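Local coordinates for protein acetone carboxylase alpha subunit (Xanthobacter autotrophicus Py2, PDB 5M45) that serves as one subunit of a larger enzyme assembly of six protein chains and belongs to the hydantoinase B/oxoprolinase family, at residues D313-A318 with T712-M717; L523-N528 with Y615-N620; M717-F722 with W742-E747. All blocks are in the same frame, centred on the assembly; numbering follows the deposited sequence.

Interaction 1: residues D313-A318 with T712-M717; sequences DTIMHA and TQVRQM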
loop_
_atom_site.group_PDB
_atom_site.type_symbol
_atom_site.label_atom_id
_atom_site.label_comp_id
_atom_site.label_asym_id
_atom_site.label_seq_id
_atom_site.Cartn_x
_atom_site.Cartn_y
_atom_site.Cartn_z
ATOM N N ASP A 313 4.516 5.739 -26.713
ATOM C CA ASP A 313 4.486 7.213 -26.737
ATOM C C ASP A 313 3.054 7.705 -26.911
ATOM O O ASP A 313 2.392 7.270 -27.845
ATOM C CB ASP A 313 5.342 7.730 -27.903
ATOM C CG ASP A 313 6.864 7.581 -27.663
ATOM O OD1 ASP A 313 7.347 7.564 -26.522
ATOM O OD2 ASP A 313 7.612 7.518 -28.676
ATOM N N THR A 314 2.568 8.551 -25.995
ATOM C CA THR A 314 1.262 9.181 -26.133
ATOM C C THR A 314 1.340 10.707 -25.849
ATOM O O THR A 314 2.348 11.226 -25.325
ATOM C CB THR A 314 0.168 8.563 -25.224
ATOM O OG1 THR A 314 0.504 8.695 -23.823
ATOM C CG2 THR A 314 -0.093 7.094 -25.578
ATOM N N ILE A 315 0.248 11.398 -26.226
ATOM C CA ILE A 315 0.070 12.826 -26.079
ATOM C C ILE A 315 -1.297 13.093 -25.405
ATOM O O ILE A 315 -2.355 12.578 -25.855
ATOM C CB ILE A 315 0.102 13.549 -27.453
ATOM C CG1 ILE A 315 1.445 13.312 -28.154
ATOM C CG2 ILE A 315 -0.175 15.050 -27.300
ATOM C CD1 ILE A 315 1.551 13.852 -29.561
ATOM N N MET A 316 -1.266 13.904 -24.343
ATOM C CA MET A 316 -2.499 14.397 -23.707
ATOM C C MET A 316 -3.154 15.483 -24.612
ATOM O O MET A 316 -2.443 16.357 -25.135
ATOM C CB MET A 316 -2.159 15.015 -22.335
ATOM C CG MET A 316 -3.375 15.502 -21.530
ATOM S SD MET A 316 -4.110 17.076 -22.046
ATOM C CE MET A 316 -2.946 18.238 -21.335
ATOM N N HIS A 317 -4.475 15.405 -24.744
ATOM C CA HIS A 317 -5.332 16.348 -25.484
ATOM C C HIS A 317 -6.436 16.899 -24.535
ATOM O O HIS A 317 -7.182 16.118 -23.911
ATOM C CB HIS A 317 -5.955 15.604 -26.666
ATOM C CG HIS A 317 -6.856 16.414 -27.536
ATOM N ND1 HIS A 317 -8.018 15.896 -28.080
ATOM C CD2 HIS A 317 -6.775 17.697 -27.972
ATOM C CE1 HIS A 317 -8.632 16.836 -28.784
ATOM N NE2 HIS A 317 -7.900 17.939 -28.727
ATOM N N ALA A 318 -6.522 18.237 -24.419
ATOM C CA ALA A 318 -7.543 18.906 -23.601
ATOM C C ALA A 318 -8.146 20.140 -24.299
ATOM O O ALA A 318 -7.742 21.282 -24.025
ATOM C CB ALA A 318 -6.946 19.315 -22.236
ATOM N N THR A 712 2.959 7.497 -34.506
ATOM C CA THR A 712 1.964 6.716 -33.765
ATOM C C THR A 712 1.346 7.508 -32.613
ATOM O O THR A 712 0.159 7.356 -32.328
ATOM C CB THR A 712 2.531 5.395 -33.243
ATOM O OG1 THR A 712 3.670 5.656 -32.439
ATOM C CG2 THR A 712 2.963 4.489 -34.371
ATOM N N GLN A 713 2.139 8.362 -31.974
ATOM C CA GLN A 713 1.638 9.164 -30.862
ATOM C C GLN A 713 0.551 10.177 -31.291
ATOM O O GLN A 713 -0.405 10.377 -30.548
ATOM C CB GLN A 713 2.776 9.848 -30.075
ATOM C CG GLN A 713 3.551 10.953 -30.788
ATOM C CD GLN A 713 4.586 10.483 -31.798
ATOM O OE1 GLN A 713 4.831 9.296 -32.008
ATOM N NE2 GLN A 713 5.210 11.432 -32.444
ATOM N N VAL A 714 0.668 10.759 -32.486
ATOM C CA VAL A 714 -0.361 11.657 -33.007
ATOM C C VAL A 714 -1.664 10.876 -33.346
ATOM O O VAL A 714 -2.779 11.263 -32.949
ATOM C CB VAL A 714 0.154 12.443 -34.229
ATOM C CG1 VAL A 714 -0.954 13.285 -34.860
ATOM C CG2 VAL A 714 1.310 13.343 -33.836
ATOM N N ARG A 715 -1.516 9.757 -34.048
ATOM C CA ARG A 715 -2.692 8.939 -34.408
ATOM C C ARG A 715 -3.414 8.349 -33.194
ATOM O O ARG A 715 -4.642 8.309 -33.193
ATOM C CB ARG A 715 -2.304 7.858 -35.389
ATOM C CG ARG A 715 -1.941 8.473 -36.731
ATOM C CD ARG A 715 -1.633 7.432 -37.760
ATOM N NE ARG A 715 -0.215 7.115 -37.657
ATOM C CZ ARG A 715 0.296 5.906 -37.603
ATOM N NH1 ARG A 715 -0.455 4.818 -37.667
ATOM N NH2 ARG A 715 1.598 5.795 -37.506
ATOM N N GLN A 716 -2.678 7.888 -32.189
ATOM C CA GLN A 716 -3.324 7.355 -30.981
ATOM C C GLN A 716 -4.149 8.439 -30.275
ATOM O O GLN A 716 -5.280 8.153 -29.841
ATOM C CB GLN A 716 -2.294 6.761 -30.009
ATOM C CG GLN A 716 -2.898 5.968 -28.867
ATOM C CD GLN A 716 -3.450 6.860 -27.742
ATOM O OE1 GLN A 716 -2.972 7.976 -27.519
ATOM N NE2 GLN A 716 -4.458 6.353 -27.032
ATOM N N MET A 717 -3.612 9.654 -30.185
ATOM C CA MET A 717 -4.333 10.789 -29.563
ATOM C C MET A 717 -5.693 11.082 -30.239
ATOM O O MET A 717 -6.734 11.131 -29.552
ATOM C CB MET A 717 -3.452 12.041 -29.549
ATOM C CG MET A 717 -4.049 13.240 -28.832
ATOM S SD MET A 717 -3.283 14.829 -29.284
ATOM C CE MET A 717 -4.099 15.183 -30.874
HETATM O O HOH W 1 2.867 5.485 -29.900
HETATM O O HOH W 2 7.260 8.300 -31.234
HETATM O O HOH W 3 -3.537 10.205 -25.903
HETATM O O HOH W 4 -1.215 9.734 -28.085
#

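Interaction 2: residues L523-N528 with Y615-N620; sequences LRMVWN and YDLYLN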
loop_
_atom_site.group_PDB
_atom_site.type_symbol
_atom_site.label_atom_id
_atom_site.label_comp_id
_atom_site.label_asym_id
_atom_site.label_seq_id
_atom_site.Cartn_x
_atom_site.Cartn_y
_atom_site.Cartn_z
ATOM N N LEU A 523 22.674 23.599 -10.967
ATOM C CA LEU A 523 23.520 22.441 -11.196
ATOM C C LEU A 523 23.823 21.829 -9.839
ATOM O O LEU A 523 24.360 22.517 -8.953
ATOM C CB LEU A 523 24.853 22.833 -11.874
ATOM C CG LEU A 523 25.840 21.700 -12.200
ATOM C CD1 LEU A 523 25.195 20.657 -13.057
ATOM C CD2 LEU A 523 27.111 22.187 -12.882
ATOM N N ARG A 524 23.511 20.542 -9.702
ATOM C CA ARG A 524 23.788 19.764 -8.478
ATOM C C ARG A 524 24.916 18.742 -8.683
ATOM O O ARG A 524 25.004 18.107 -9.747
ATOM C CB ARG A 524 22.557 19.008 -8.010
ATOM C CG ARG A 524 21.235 19.789 -8.073
ATOM C CD ARG A 524 21.256 21.145 -7.382
ATOM N NE ARG A 524 19.875 21.567 -7.238
ATOM C CZ ARG A 524 19.041 21.217 -6.252
ATOM N NH1 ARG A 524 19.435 20.488 -5.229
ATOM N NH2 ARG A 524 17.769 21.611 -6.305
ATOM N N MET A 525 25.724 18.578 -7.648
ATOM C CA MET A 525 26.709 17.501 -7.558
ATOM C C MET A 525 26.304 16.584 -6.412
ATOM O O MET A 525 26.035 17.048 -5.308
ATOM C CB MET A 525 28.122 18.043 -7.321
ATOM C CG MET A 525 29.209 16.974 -7.486
ATOM S SD MET A 525 30.957 17.531 -7.427
ATOM C CE MET A 525 31.100 17.757 -5.659
ATOM N N VAL A 526 26.282 15.276 -6.660
ATOM C CA VAL A 526 25.971 14.288 -5.598
ATOM C C VAL A 526 27.097 14.300 -4.545
ATOM O O VAL A 526 28.290 14.299 -4.881
ATOM C CB VAL A 526 25.746 12.897 -6.208
ATOM C CG1 VAL A 526 25.426 11.861 -5.135
ATOM C CG2 VAL A 526 24.583 12.929 -7.223
ATOM N N TRP A 527 26.724 14.321 -3.262
ATOM C CA TRP A 527 27.689 14.488 -2.182
ATOM C C TRP A 527 27.185 13.929 -0.820
ATOM O O TRP A 527 26.158 14.388 -0.291
ATOM C CB TRP A 527 28.045 15.980 -2.034
ATOM C CG TRP A 527 29.036 16.228 -0.939
ATOM C CD1 TRP A 527 28.798 16.747 0.315
ATOM C CD2 TRP A 527 30.418 15.903 -0.989
ATOM N NE1 TRP A 527 29.972 16.768 1.039
ATOM C CE2 TRP A 527 30.976 16.244 0.268
ATOM C CE3 TRP A 527 31.230 15.305 -1.960
ATOM C CZ2 TRP A 527 32.331 16.062 0.555
ATOM C CZ3 TRP A 527 32.580 15.127 -1.686
ATOM C CH2 TRP A 527 33.116 15.471 -0.412
ATOM N N ASN A 528 27.970 13.013 -0.238
ATOM C CA ASN A 528 27.630 12.321 1.013
ATOM C C ASN A 528 26.348 11.439 0.884
ATOM O O ASN A 528 25.619 11.235 1.875
ATOM C CB ASN A 528 27.552 13.329 2.170
ATOM C CG ASN A 528 27.987 12.750 3.517
ATOM O OD1 ASN A 528 28.306 11.589 3.644
ATOM N ND2 ASN A 528 27.981 13.596 4.551
ATOM N N TYR A 615 30.026 12.850 -6.778
ATOM C CA TYR A 615 30.704 13.598 -7.850
ATOM C C TYR A 615 29.993 13.564 -9.237
ATOM O O TYR A 615 30.431 14.245 -10.160
ATOM C CB TYR A 615 32.212 13.255 -7.965
ATOM C CG TYR A 615 33.014 13.583 -6.719
ATOM C CD1 TYR A 615 33.524 14.845 -6.513
ATOM C CD2 TYR A 615 33.342 12.588 -5.783
ATOM C CE1 TYR A 615 34.312 15.149 -5.417
ATOM C CE2 TYR A 615 34.126 12.856 -4.661
ATOM C CZ TYR A 615 34.610 14.155 -4.487
ATOM O OH TYR A 615 35.390 14.496 -3.403
ATOM N N ASP A 616 28.902 12.818 -9.363
ATOM C CA ASP A 616 28.015 12.890 -10.544
ATOM C C ASP A 616 27.205 14.204 -10.546
ATOM O O ASP A 616 27.018 14.846 -9.476
ATOM C CB ASP A 616 27.063 11.679 -10.620
ATOM C CG ASP A 616 27.761 10.352 -10.957
ATOM O OD1 ASP A 616 28.984 10.307 -11.234
ATOM O OD2 ASP A 616 27.036 9.307 -10.964
ATOM N N LEU A 617 26.740 14.603 -11.745
ATOM C CA LEU A 617 26.029 15.877 -11.941
ATOM C C LEU A 617 24.608 15.679 -12.435
ATOM O O LEU A 617 24.341 14.757 -13.193
ATOM C CB LEU A 617 26.769 16.750 -12.950
ATOM C CG LEU A 617 28.179 17.229 -12.597
ATOM C CD1 LEU A 617 28.762 18.012 -13.767
ATOM C CD2 LEU A 617 28.210 18.057 -11.322
ATOM N N TYR A 618 23.722 16.575 -12.008
ATOM C CA TYR A 618 22.293 16.601 -12.403
ATOM C C TYR A 618 21.891 18.069 -12.593
ATOM O O TYR A 618 22.113 18.889 -11.682
ATOM C CB TYR A 618 21.460 15.939 -11.277
ATOM C CG TYR A 618 19.941 15.796 -11.471
ATOM C CD1 TYR A 618 19.083 16.913 -11.491
ATOM C CD2 TYR A 618 19.342 14.519 -11.561
ATOM C CE1 TYR A 618 17.712 16.777 -11.640
ATOM C CE2 TYR A 618 17.968 14.382 -11.715
ATOM C CZ TYR A 618 17.152 15.512 -11.742
ATOM O OH TYR A 618 15.765 15.396 -11.871
ATOM N N LEU A 619 21.319 18.400 -13.773
ATOM C CA LEU A 619 20.785 19.767 -14.040
ATOM C C LEU A 619 19.289 19.840 -13.733
ATOM O O LEU A 619 18.517 19.142 -14.369
ATOM C CB LEU A 619 21.047 20.193 -15.497
ATOM C CG LEU A 619 20.520 21.575 -15.910
ATOM C CD1 LEU A 619 21.290 22.664 -15.194
ATOM C CD2 LEU A 619 20.605 21.802 -17.424
ATOM N N ASN A 620 18.892 20.674 -12.777
ATOM C CA ASN A 620 17.479 20.997 -12.502
ATOM C C ASN A 620 17.051 22.265 -13.253
ATOM O O ASN A 620 17.548 23.366 -12.970
ATOM C CB ASN A 620 17.237 21.194 -10.985
ATOM C CG ASN A 620 15.803 20.870 -10.567
ATOM O OD1 ASN A 620 15.155 20.053 -11.183
ATOM N ND2 ASN A 620 15.312 21.522 -9.511
#

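Interaction 3: residues M717-F722 with W742-E747; sequences MFAASF and WTLPEE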
loop_
_atom_site.group_PDB
_atom_site.type_symbol
_atom_site.label_atom_id
_atom_site.label_comp_id
_atom_site.label_asym_id
_atom_site.label_seq_id
_atom_site.Cartn_x
_atom_site.Cartn_y
_atom_site.Cartn_z
ATOM N N MET A 717 -3.612 9.654 -30.185
ATOM C CA MET A 717 -4.333 10.789 -29.563
ATOM C C MET A 717 -5.693 11.082 -30.239
ATOM O O MET A 717 -6.734 11.131 -29.552
ATOM C CB MET A 717 -3.452 12.041 -29.549
ATOM C CG MET A 717 -4.049 13.240 -28.832
ATOM S SD MET A 717 -3.283 14.829 -29.284
ATOM C CE MET A 717 -4.099 15.183 -30.874
ATOM N N PHE A 718 -5.683 11.234 -31.557
ATOM C CA PHE A 718 -6.948 11.417 -32.306
ATOM C C PHE A 718 -7.877 10.209 -32.178
ATOM O O PHE A 718 -9.067 10.388 -31.876
ATOM C CB PHE A 718 -6.693 11.771 -33.787
ATOM C CG PHE A 718 -6.175 13.187 -33.989
ATOM C CD1 PHE A 718 -6.989 14.290 -33.721
ATOM C CD2 PHE A 718 -4.875 13.421 -34.418
ATOM C CE1 PHE A 718 -6.523 15.578 -33.921
ATOM C CE2 PHE A 718 -4.391 14.712 -34.584
ATOM C CZ PHE A 718 -5.234 15.792 -34.355
ATOM N N ALA A 719 -7.365 8.977 -32.303
ATOM C CA ALA A 719 -8.262 7.819 -32.241
ATOM C C ALA A 719 -8.985 7.707 -30.902
ATOM O O ALA A 719 -10.191 7.429 -30.871
ATOM C CB ALA A 719 -7.541 6.533 -32.561
ATOM N N ALA A 720 -8.255 7.909 -29.808
ATOM C CA ALA A 720 -8.847 7.808 -28.464
ATOM C C ALA A 720 -9.849 8.970 -28.200
ATOM O O ALA A 720 -10.930 8.748 -27.636
ATOM C CB ALA A 720 -7.756 7.794 -27.403
ATOM N N SER A 721 -9.482 10.171 -28.629
ATOM C CA SER A 721 -10.324 11.371 -28.522
ATOM C C SER A 721 -11.669 11.209 -29.304
ATOM O O SER A 721 -12.742 11.548 -28.815
ATOM C CB SER A 721 -9.541 12.608 -28.980
ATOM O OG SER A 721 -8.405 12.909 -28.119
ATOM N N PHE A 722 -11.586 10.653 -30.514
ATOM C CA PHE A 722 -12.770 10.428 -31.333
ATOM C C PHE A 722 -13.762 9.512 -30.627
ATOM O O PHE A 722 -14.957 9.815 -30.591
ATOM C CB PHE A 722 -12.448 9.787 -32.694
ATOM C CG PHE A 722 -11.682 10.659 -33.677
ATOM C CD1 PHE A 722 -11.583 12.050 -33.556
ATOM C CD2 PHE A 722 -11.080 10.054 -34.759
ATOM C CE1 PHE A 722 -10.869 12.787 -34.474
ATOM C CE2 PHE A 722 -10.358 10.790 -35.687
ATOM C CZ PHE A 722 -10.248 12.159 -35.546
ATOM N N TRP A 742 -13.045 7.069 -44.828
ATOM C CA TRP A 742 -11.859 7.251 -43.974
ATOM C C TRP A 742 -12.234 6.958 -42.510
ATOM O O TRP A 742 -13.200 7.511 -42.017
ATOM C CB TRP A 742 -11.320 8.697 -44.099
ATOM C CG TRP A 742 -10.063 9.020 -43.305
ATOM C CD1 TRP A 742 -8.788 8.906 -43.725
ATOM C CD2 TRP A 742 -9.997 9.520 -41.960
ATOM N NE1 TRP A 742 -7.916 9.297 -42.738
ATOM C CE2 TRP A 742 -8.633 9.678 -41.637
ATOM C CE3 TRP A 742 -10.959 9.844 -40.987
ATOM C CZ2 TRP A 742 -8.211 10.161 -40.395
ATOM C CZ3 TRP A 742 -10.531 10.313 -39.747
ATOM C CH2 TRP A 742 -9.171 10.483 -39.485
ATOM N N THR A 743 -11.480 6.075 -41.851
ATOM C CA THR A 743 -11.673 5.778 -40.424
ATOM C C THR A 743 -10.290 5.661 -39.736
ATOM O O THR A 743 -9.277 5.364 -40.411
ATOM C CB THR A 743 -12.459 4.471 -40.164
ATOM O OG1 THR A 743 -11.712 3.348 -40.642
ATOM C CG2 THR A 743 -13.853 4.488 -40.884
ATOM N N LEU A 744 -10.270 5.895 -38.418
ATOM C CA LEU A 744 -9.049 5.845 -37.600
ATOM C C LEU A 744 -9.238 4.990 -36.324
ATOM O O LEU A 744 -9.242 5.531 -35.185
ATOM C CB LEU A 744 -8.572 7.266 -37.294
ATOM C CG LEU A 744 -7.114 7.382 -36.817
ATOM C CD1 LEU A 744 -6.082 7.161 -37.945
ATOM C CD2 LEU A 744 -6.933 8.723 -36.107
ATOM N N PRO A 745 -9.408 3.671 -36.498
ATOM C CA PRO A 745 -9.508 2.812 -35.299
ATOM C C PRO A 745 -8.148 2.688 -34.585
ATOM O O PRO A 745 -7.097 2.521 -35.219
ATOM C CB PRO A 745 -9.961 1.463 -35.862
ATOM C CG PRO A 745 -9.483 1.444 -37.276
ATOM C CD PRO A 745 -9.492 2.891 -37.755
ATOM N N GLU A 746 -8.182 2.763 -33.270
ATOM C CA GLU A 746 -6.952 2.735 -32.480
ATOM C C GLU A 746 -6.165 1.431 -32.653
ATOM O O GLU A 746 -4.940 1.434 -32.604
ATOM C CB GLU A 746 -7.258 2.961 -30.991
ATOM C CG GLU A 746 -6.044 3.400 -30.159
ATOM C CD GLU A 746 -6.388 3.721 -28.717
ATOM O OE1 GLU A 746 -7.581 3.968 -28.418
ATOM O OE2 GLU A 746 -5.482 3.701 -27.855
ATOM N N GLU A 747 -6.886 0.338 -32.878
ATOM C CA GLU A 747 -6.279 -0.996 -33.020
ATOM C C GLU A 747 -5.415 -1.127 -34.262
ATOM O O GLU A 747 -4.598 -2.020 -34.303
ATOM C CB GLU A 747 -7.334 -2.107 -33.068
ATOM C CG GLU A 747 -8.174 -2.254 -31.808
ATOM C CD GLU A 747 -9.382 -1.289 -31.730
ATOM O OE1 GLU A 747 -9.620 -0.409 -32.621
ATOM O OE2 GLU A 747 -10.086 -1.408 -30.706
HETATM O O HOH W 5 -11.210 6.128 -32.989
#

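Interaction 1: residues D313-A318 with T712-M717
M717 holds CG anti to its backbone N (chi1 -175°), and this carries CG to I315 O, 3.5 Å away on the strand. I315 has CG2 anti to its own N, and that branch meets M717 SD at 3.7 Å. M717 CG also packs on H317 CB, at 3.7 Å. The sulfur stands obliquely to the H317 ring, with SD 5.0 Å from the ring centroid. The other branch of I315 goes to Q713: its CD1 touches Q713 CG at 3.7 Å, and the two side chains cross obliquely. Q713 CB rests against D313 O at 3.4 Å.

The contact is a helix laid on a sheet. Helix 712-724 packs on strand 313-324, an inner strand of a mixed sheet. The segment axes come within 6.8 Å, with a crossing angle of -46°.

No direct hydrogen bond spans the two segments. Water does that work. Water 1 bonds to D313 O and T712 OG1. Water 2 donates to both D313 OD2 and Q713 OE1. Water 4 accepts from I315 N at 2.9 Å and has Q713 O and Q716 OE1 as possible acceptors. Water 3 sits between I315 O and Q716 OE1, so two waters lie at that one amide oxygen. The methyl CG2 of T314 also packs against Q716 OE1.

The polar ends have partners beyond the two segments. Q716 NE2 bonds to E746, and D313 OD1 accepts from the backbone N of A299. H317 is held at both ring nitrogens: ND1 pairs with S721 OG, and NE2 with an aromatic side chain on the chain of another protein.

Interaction 2: residues L523-N528 with Y615-N620
W527 and Y615 form an offset edge-to-face pair just where the regular strand pairing stops. The edge of the indole points at the face of the phenol ring. The planes stand 82° apart and the centroids lie 5.6 Å from each other. W527 CZ3 does the touching, at 3.6 Å from Y615 CZ and 3.4 Å from Y615 OH. The indole NE1 bonds to an acidic side chain on the chain of another protein.

The backbone of Y615 has a positive phi (82°). V526 N donates to D616 O, while Y615 N donates to V526 O. Two residues thus face one, which fits a G1-type beta bulge. M525 has CG anti to its backbone N (chi1 -169°), and CG packs on Y615 CA at 3.7 Å. Beyond it, SD lies 3.8 Å from Y615 CD1, an oblique Met-aromatic contact.

Past the bulge the strands pair as antiparallel neighbours in a five-stranded sheet. R524 and Y618 form the hydrogen-bonded pair, with R524 N to Y618 O at 2.9 Å and Y618 N to R524 O at 3.0 Å. On the M525 face, L617 CD2 packs on M525 CB at 4.0 Å.

R524 points to the other face, as Y618 does. Its NE bonds to S522 OG. Its guanidinium forms salt bridges with E495 and E457, and N620 ND2 also donates to E457. The arginine is buried, so these two carboxylates probably balance its charge inside the protein.

Interaction 3: residues M717-F722 with W742-E747
E746 faces A719 where the loop of residues 742-747, which follows helix 726-735, packs across helix 712-724. Its CB lies 3.9 Å from A719 CB. CG stands anti to the backbone N (chi1 -161°), and the chain stays extended through CD to the carboxylate. At the tip, OE1 rests 4.0 Å from A720 CB. The same oxygen takes part in salt bridges with K723 and R339. Two basic side chains at one oxygen would probably help to keep this buried carboxylate charged.

A719 is the tight point of the contact. Its CB comes within 3.3 Å of L744 O. Water 5 joins the two backbones here, since it donates to A719 O and to L744 O.

L744 works mainly through one methyl. CD2 meets F718 CB at 3.8 Å and F722 CE2 at 4.0 Å. W742 comes to the same phenylalanine. Its CH2 lies 4.0 Å from F722 CE2, with each ring meeting the other at an edge, and the two side chains cross at about a right angle. W742 NE1 bonds to I705 O. F732, on the next helix, meets the rings of both F718 and F722.

On the helix, M717 CE sits over the centre of one face of the F718 ring, 3.6 Å above its plane. M717 O accepts from S721, one turn on: from its N and, at 2.8 Å, from its OG. The two donors arrive from opposite faces of the carbonyl plane.

In the fold
From the N terminus, the chain first lays down strand segment 313-318. It then runs to 523-528 and closes interaction 2 at 615-620, a loop of 86 residues. This loop lies wholly inside the one of 393 residues that interaction 1 closes when 712-717 returns to the strand. Interaction 3 follows in series: it starts with M717, shared with interaction 1, and closes a short loop, with 19 residues between its segments. Interactions 1 and 3 have centres 10 Å apart and use the same helix, 712-724. They tie the mixed sheet to the loop that follows helix 726-735. Interaction 2 joins neighbouring strands of a separate sheet, its centre 34 Å from that of interaction 1.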